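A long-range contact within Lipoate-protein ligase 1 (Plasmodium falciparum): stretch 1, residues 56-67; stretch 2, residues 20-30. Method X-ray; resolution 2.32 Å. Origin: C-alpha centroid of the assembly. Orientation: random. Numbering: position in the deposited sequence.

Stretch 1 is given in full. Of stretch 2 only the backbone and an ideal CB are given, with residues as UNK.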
# COMPACT_ATOMS: atom_id res chain seq x y z
N LEU A 56 9.09 -9.78 6.34
CA LEU A 56 8.63 -8.60 7.05
C LEU A 56 9.67 -7.51 6.90
O LEU A 56 10.85 -7.72 7.22
CB LEU A 56 8.39 -8.90 8.54
CG LEU A 56 8.20 -7.67 9.44
CD1 LEU A 56 7.04 -6.81 8.96
CD2 LEU A 56 7.98 -8.10 10.88
N PHE A 57 9.26 -6.34 6.42
CA PHE A 57 10.16 -5.22 6.18
C PHE A 57 9.65 -4.00 6.93
O PHE A 57 8.51 -3.57 6.72
CB PHE A 57 10.27 -4.92 4.68
CG PHE A 57 10.95 -3.62 4.37
CD1 PHE A 57 12.16 -3.30 4.95
CD2 PHE A 57 10.39 -2.72 3.47
CE1 PHE A 57 12.80 -2.11 4.66
CE2 PHE A 57 11.02 -1.53 3.18
CZ PHE A 57 12.23 -1.22 3.77
N LEU A 58 10.49 -3.45 7.81
CA LEU A 58 10.11 -2.34 8.66
C LEU A 58 10.85 -1.08 8.23
O LEU A 58 12.04 -1.13 7.89
CB LEU A 58 10.42 -2.66 10.13
CG LEU A 58 9.52 -3.74 10.71
CD1 LEU A 58 10.22 -4.51 11.82
CD2 LEU A 58 8.23 -3.12 11.23
N TRP A 59 10.15 0.06 8.25
CA TRP A 59 10.74 1.30 7.77
C TRP A 59 9.93 2.48 8.29
O TRP A 59 8.75 2.35 8.62
CB TRP A 59 10.80 1.32 6.23
CG TRP A 59 9.55 0.83 5.54
CD1 TRP A 59 9.04 -0.44 5.57
CD2 TRP A 59 8.68 1.60 4.70
NE1 TRP A 59 7.90 -0.50 4.81
CE2 TRP A 59 7.65 0.73 4.27
CE3 TRP A 59 8.65 2.93 4.28
CZ2 TRP A 59 6.62 1.15 3.43
CZ3 TRP A 59 7.63 3.34 3.45
CH2 TRP A 59 6.62 2.46 3.04
N ARG A 60 10.59 3.63 8.37
CA ARG A 60 9.97 4.86 8.82
C ARG A 60 10.30 5.98 7.84
O ARG A 60 11.32 5.93 7.15
CB ARG A 60 10.43 5.24 10.23
CG ARG A 60 10.03 4.24 11.31
CD ARG A 60 10.94 4.34 12.52
NE ARG A 60 10.86 5.64 13.17
CZ ARG A 60 11.66 6.04 14.15
NH1 ARG A 60 12.62 5.24 14.60
NH2 ARG A 60 11.51 7.24 14.69
N ASN A 61 9.43 6.98 7.79
CA ASN A 61 9.59 8.10 6.87
C ASN A 61 9.35 9.41 7.61
O ASN A 61 8.56 9.48 8.55
CB ASN A 61 8.62 8.00 5.69
CG ASN A 61 8.53 6.60 5.13
OD1 ASN A 61 9.37 6.17 4.33
ND2 ASN A 61 7.50 5.87 5.54
N ASN A 62 10.06 10.45 7.17
CA ASN A 62 9.89 11.78 7.73
C ASN A 62 8.58 12.38 7.21
O ASN A 62 7.76 11.71 6.58
CB ASN A 62 11.11 12.64 7.40
CG ASN A 62 11.81 13.16 8.65
OD1 ASN A 62 11.16 13.51 9.64
ND2 ASN A 62 13.13 13.20 8.60
N ARG A 63 8.38 13.67 7.48
CA ARG A 63 7.12 14.33 7.15
C ARG A 63 6.80 14.17 5.67
O ARG A 63 7.52 14.69 4.81
CB ARG A 63 7.21 15.81 7.54
CG ARG A 63 7.52 16.01 9.02
CD ARG A 63 7.61 17.47 9.42
NE ARG A 63 8.87 18.09 8.99
CZ ARG A 63 8.97 19.08 8.10
NH1 ARG A 63 7.90 19.60 7.52
NH2 ARG A 63 10.17 19.55 7.79
N SER A 64 5.72 13.46 5.37
CA SER A 64 5.40 13.12 3.99
C SER A 64 3.89 12.99 3.81
O SER A 64 3.15 12.76 4.76
CB SER A 64 6.09 11.82 3.56
OG SER A 64 7.45 11.82 3.93
N ILE A 65 3.47 13.14 2.55
CA ILE A 65 2.11 12.84 2.12
C ILE A 65 2.21 11.80 1.02
O ILE A 65 2.85 12.04 -0.02
CB ILE A 65 1.37 14.09 1.60
CG1 ILE A 65 1.36 15.20 2.65
CG2 ILE A 65 -0.07 13.73 1.19
CD1 ILE A 65 0.59 14.87 3.91
N ILE A 66 1.60 10.64 1.24
CA ILE A 66 1.58 9.56 0.25
C ILE A 66 0.15 9.40 -0.22
O ILE A 66 -0.76 9.19 0.59
CB ILE A 66 2.14 8.25 0.83
CG1 ILE A 66 3.54 8.48 1.42
CG2 ILE A 66 2.23 7.19 -0.26
CD1 ILE A 66 3.55 8.94 2.87
N ILE A 67 -0.05 9.51 -1.53
CA ILE A 67 -1.38 9.69 -2.10
C ILE A 67 -2.04 8.34 -2.36
O ILE A 67 -2.95 7.93 -1.63
CB ILE A 67 -1.30 10.52 -3.40
CG1 ILE A 67 -0.66 11.89 -3.11
CG2 ILE A 67 -2.67 10.72 -4.00
CD1 ILE A 67 -0.32 12.68 -4.36
N UNK A 20 15.11 7.36 5.94
CA UNK A 20 13.87 8.00 6.34
C UNK A 20 13.25 8.83 5.22
O UNK A 20 12.45 9.73 5.49
CB UNK A 20 14.12 8.88 7.56
N UNK A 21 13.61 8.55 3.97
CA UNK A 21 13.03 9.23 2.82
C UNK A 21 11.93 8.36 2.22
O UNK A 21 12.15 7.18 1.93
CB UNK A 21 14.10 9.55 1.78
N UNK A 22 10.75 8.95 2.03
CA UNK A 22 9.60 8.19 1.55
C UNK A 22 9.89 7.58 0.18
O UNK A 22 9.56 6.42 -0.09
CB UNK A 22 8.36 9.08 1.48
N UNK A 23 10.51 8.36 -0.71
CA UNK A 23 10.82 7.85 -2.04
C UNK A 23 11.85 6.73 -1.98
O UNK A 23 11.75 5.73 -2.70
CB UNK A 23 11.33 8.98 -2.94
N UNK A 24 12.86 6.89 -1.12
CA UNK A 24 13.90 5.87 -0.99
C UNK A 24 13.31 4.55 -0.49
O UNK A 24 13.53 3.49 -1.08
CB UNK A 24 15.00 6.35 -0.04
N UNK A 25 12.54 4.61 0.61
CA UNK A 25 11.97 3.40 1.18
C UNK A 25 10.94 2.78 0.25
O UNK A 25 10.82 1.55 0.18
CB UNK A 25 11.34 3.70 2.54
N UNK A 26 10.16 3.60 -0.45
CA UNK A 26 9.24 3.06 -1.44
C UNK A 26 9.99 2.37 -2.57
O UNK A 26 9.52 1.35 -3.10
CB UNK A 26 8.35 4.17 -2.00
N UNK A 27 11.16 2.89 -2.95
CA UNK A 27 11.97 2.22 -3.96
C UNK A 27 12.50 0.89 -3.43
O UNK A 27 12.53 -0.10 -4.17
CB UNK A 27 13.13 3.12 -4.40
N UNK A 28 12.91 0.84 -2.16
CA UNK A 28 13.29 -0.43 -1.55
C UNK A 28 12.14 -1.42 -1.61
O UNK A 28 12.30 -2.56 -2.04
CB UNK A 28 13.73 -0.22 -0.10
N UNK A 29 10.95 -0.99 -1.16
CA UNK A 29 9.78 -1.86 -1.16
C UNK A 29 9.51 -2.41 -2.56
O UNK A 29 9.32 -3.62 -2.74
CB UNK A 29 8.55 -1.10 -0.64
N UNK A 30 9.48 -1.53 -3.56
CA UNK A 30 9.22 -1.97 -4.93
C UNK A 30 10.31 -2.92 -5.42
O UNK A 30 10.02 -3.84 -6.19
CB UNK A 30 9.12 -0.76 -5.87

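The helix of stretch 2 runs nearly antiparallel to strand 56-59, at 174°, with the axes 10.2 Å apart at their closest.

Position 20 precedes the helix and is held through its backbone: N62 N donates to the carbonyl O of 20 at 3.0 Å. Its CB leaves sideways, beside R60 and N62, so many polar or long aliphatic residues would fit. It is Q20, whose OE1 lies 3.8 Å from N62 ND2 while its extended chain covers the loop.

Position 21 points away, with phi/psi of -99/128 just before helical values begin. This is an N-cap site, suited to Asn, Asp, Ser or Thr. N21 fills it, its OD1 accepting from the backbone N of 24 at 2.8 Å.

At 22 the CB points sideways. S64 OG and N61 OD1 sit close to the ideal CB, at 3.8 and 4.2 Å, with apolar ground beyond, I66 CG1 at 4.9 Å and the W59 ring. An aliphatic chain long enough to reach it suits, Ile, Leu or Met; Val would reach less far. I22 does so with chi1 t and chi2 p: its CD1 reaches I66 CG1 at 3.6 Å and meets the edge of the W59 ring, 4.1 Å from CZ3.

Positions 23 and 24 have nothing of stretch 1 within 5.5 Å of their ideal CB atoms, and stretch 1 specifies little. They are H23 and F24.

Position 25 faces stretch 1 squarely. Its ideal CB sits a tight 3.3 Å from W59 CE3 and 3.6 Å from N61 OD1, with R60 O at 5.1 Å. The crowding disfavours bulk at CB, and the two oxygens ask for a donor; Asn, Ser or Gln are candidates. N25 answers with ND2, which donates to N61 OD1 at 2.9 Å with a nearly straight 169° angle; ND2 also lies 2.9 Å from R60 O.

At 26 the CB points sideways, but a flexible apolar chain, Leu or Met, could swing back toward the tryptophan. L26 does, bringing CD2 to 4.1 Å from W59 CH2.

Position 27 is out of reach; it is S27.

Position 28 points toward stretch 1, its ideal CB 4.3 Å from F57 CZ, so an aliphatic or aromatic residue suits. L28 sets CD1 4.3 Å from F57 CZ.

Position 29 leaves sideways, its ideal CB 4.6 Å from F57 CE2 and 5.0 Å from W59 CZ2. A long chain, Met, Gln or Glu, could pass W59. E29 is extended in chi1 and chi2, with OE2 3.9 Å from W59 CZ2 and hydrogen-bonded elsewhere in the structure.

Position 30, N30, is out of reach.

Stretch 2 (20-30) QNIHFNLSLEN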
# COMPACT_ATOMS: atom_id res chain seq x y z
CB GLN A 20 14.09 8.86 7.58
CG GLN A 20 14.62 8.07 8.78
CD GLN A 20 14.85 8.94 10.00
OE1 GLN A 20 15.06 10.15 9.89
NE2 GLN A 20 14.80 8.33 11.18
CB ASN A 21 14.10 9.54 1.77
CG ASN A 21 13.53 10.21 0.54
OD1 ASN A 21 13.14 9.55 -0.43
ND2 ASN A 21 13.47 11.54 0.56
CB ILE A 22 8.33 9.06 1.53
CG1 ILE A 22 7.12 8.26 1.05
CG2 ILE A 22 8.53 10.30 0.66
CD1 ILE A 22 6.78 7.06 1.90
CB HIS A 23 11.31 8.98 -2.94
CG HIS A 23 10.36 10.14 -3.03
ND1 HIS A 23 10.78 11.45 -2.99
CD2 HIS A 23 9.02 10.18 -3.15
CE1 HIS A 23 9.74 12.25 -3.08
NE2 HIS A 23 8.65 11.50 -3.18
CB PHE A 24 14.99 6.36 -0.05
CG PHE A 24 16.25 5.55 -0.10
CD1 PHE A 24 17.26 5.87 -0.99
CD2 PHE A 24 16.42 4.46 0.74
CE1 PHE A 24 18.42 5.12 -1.04
CE2 PHE A 24 17.58 3.71 0.70
CZ PHE A 24 18.58 4.04 -0.20
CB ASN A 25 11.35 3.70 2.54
CG ASN A 25 12.39 4.07 3.58
OD1 ASN A 25 13.53 3.62 3.52
ND2 ASN A 25 11.99 4.90 4.54
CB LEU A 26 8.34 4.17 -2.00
CG LEU A 26 7.21 4.64 -1.09
CD1 LEU A 26 6.58 5.92 -1.63
CD2 LEU A 26 6.14 3.56 -0.93
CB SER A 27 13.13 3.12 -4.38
OG SER A 27 12.65 4.37 -4.84
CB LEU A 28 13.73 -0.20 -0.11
CG LEU A 28 15.09 0.46 0.12
CD1 LEU A 28 15.25 0.85 1.58
CD2 LEU A 28 16.23 -0.45 -0.31
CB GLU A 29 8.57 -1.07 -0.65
CG GLU A 29 7.30 -1.88 -0.50
CD GLU A 29 6.13 -1.01 -0.09
OE1 GLU A 29 5.97 0.09 -0.67
OE2 GLU A 29 5.37 -1.42 0.81
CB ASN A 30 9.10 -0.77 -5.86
CG ASN A 30 8.48 -1.13 -7.20
OD1 ASN A 30 7.71 -2.08 -7.30
ND2 ASN A 30 8.83 -0.37 -8.23
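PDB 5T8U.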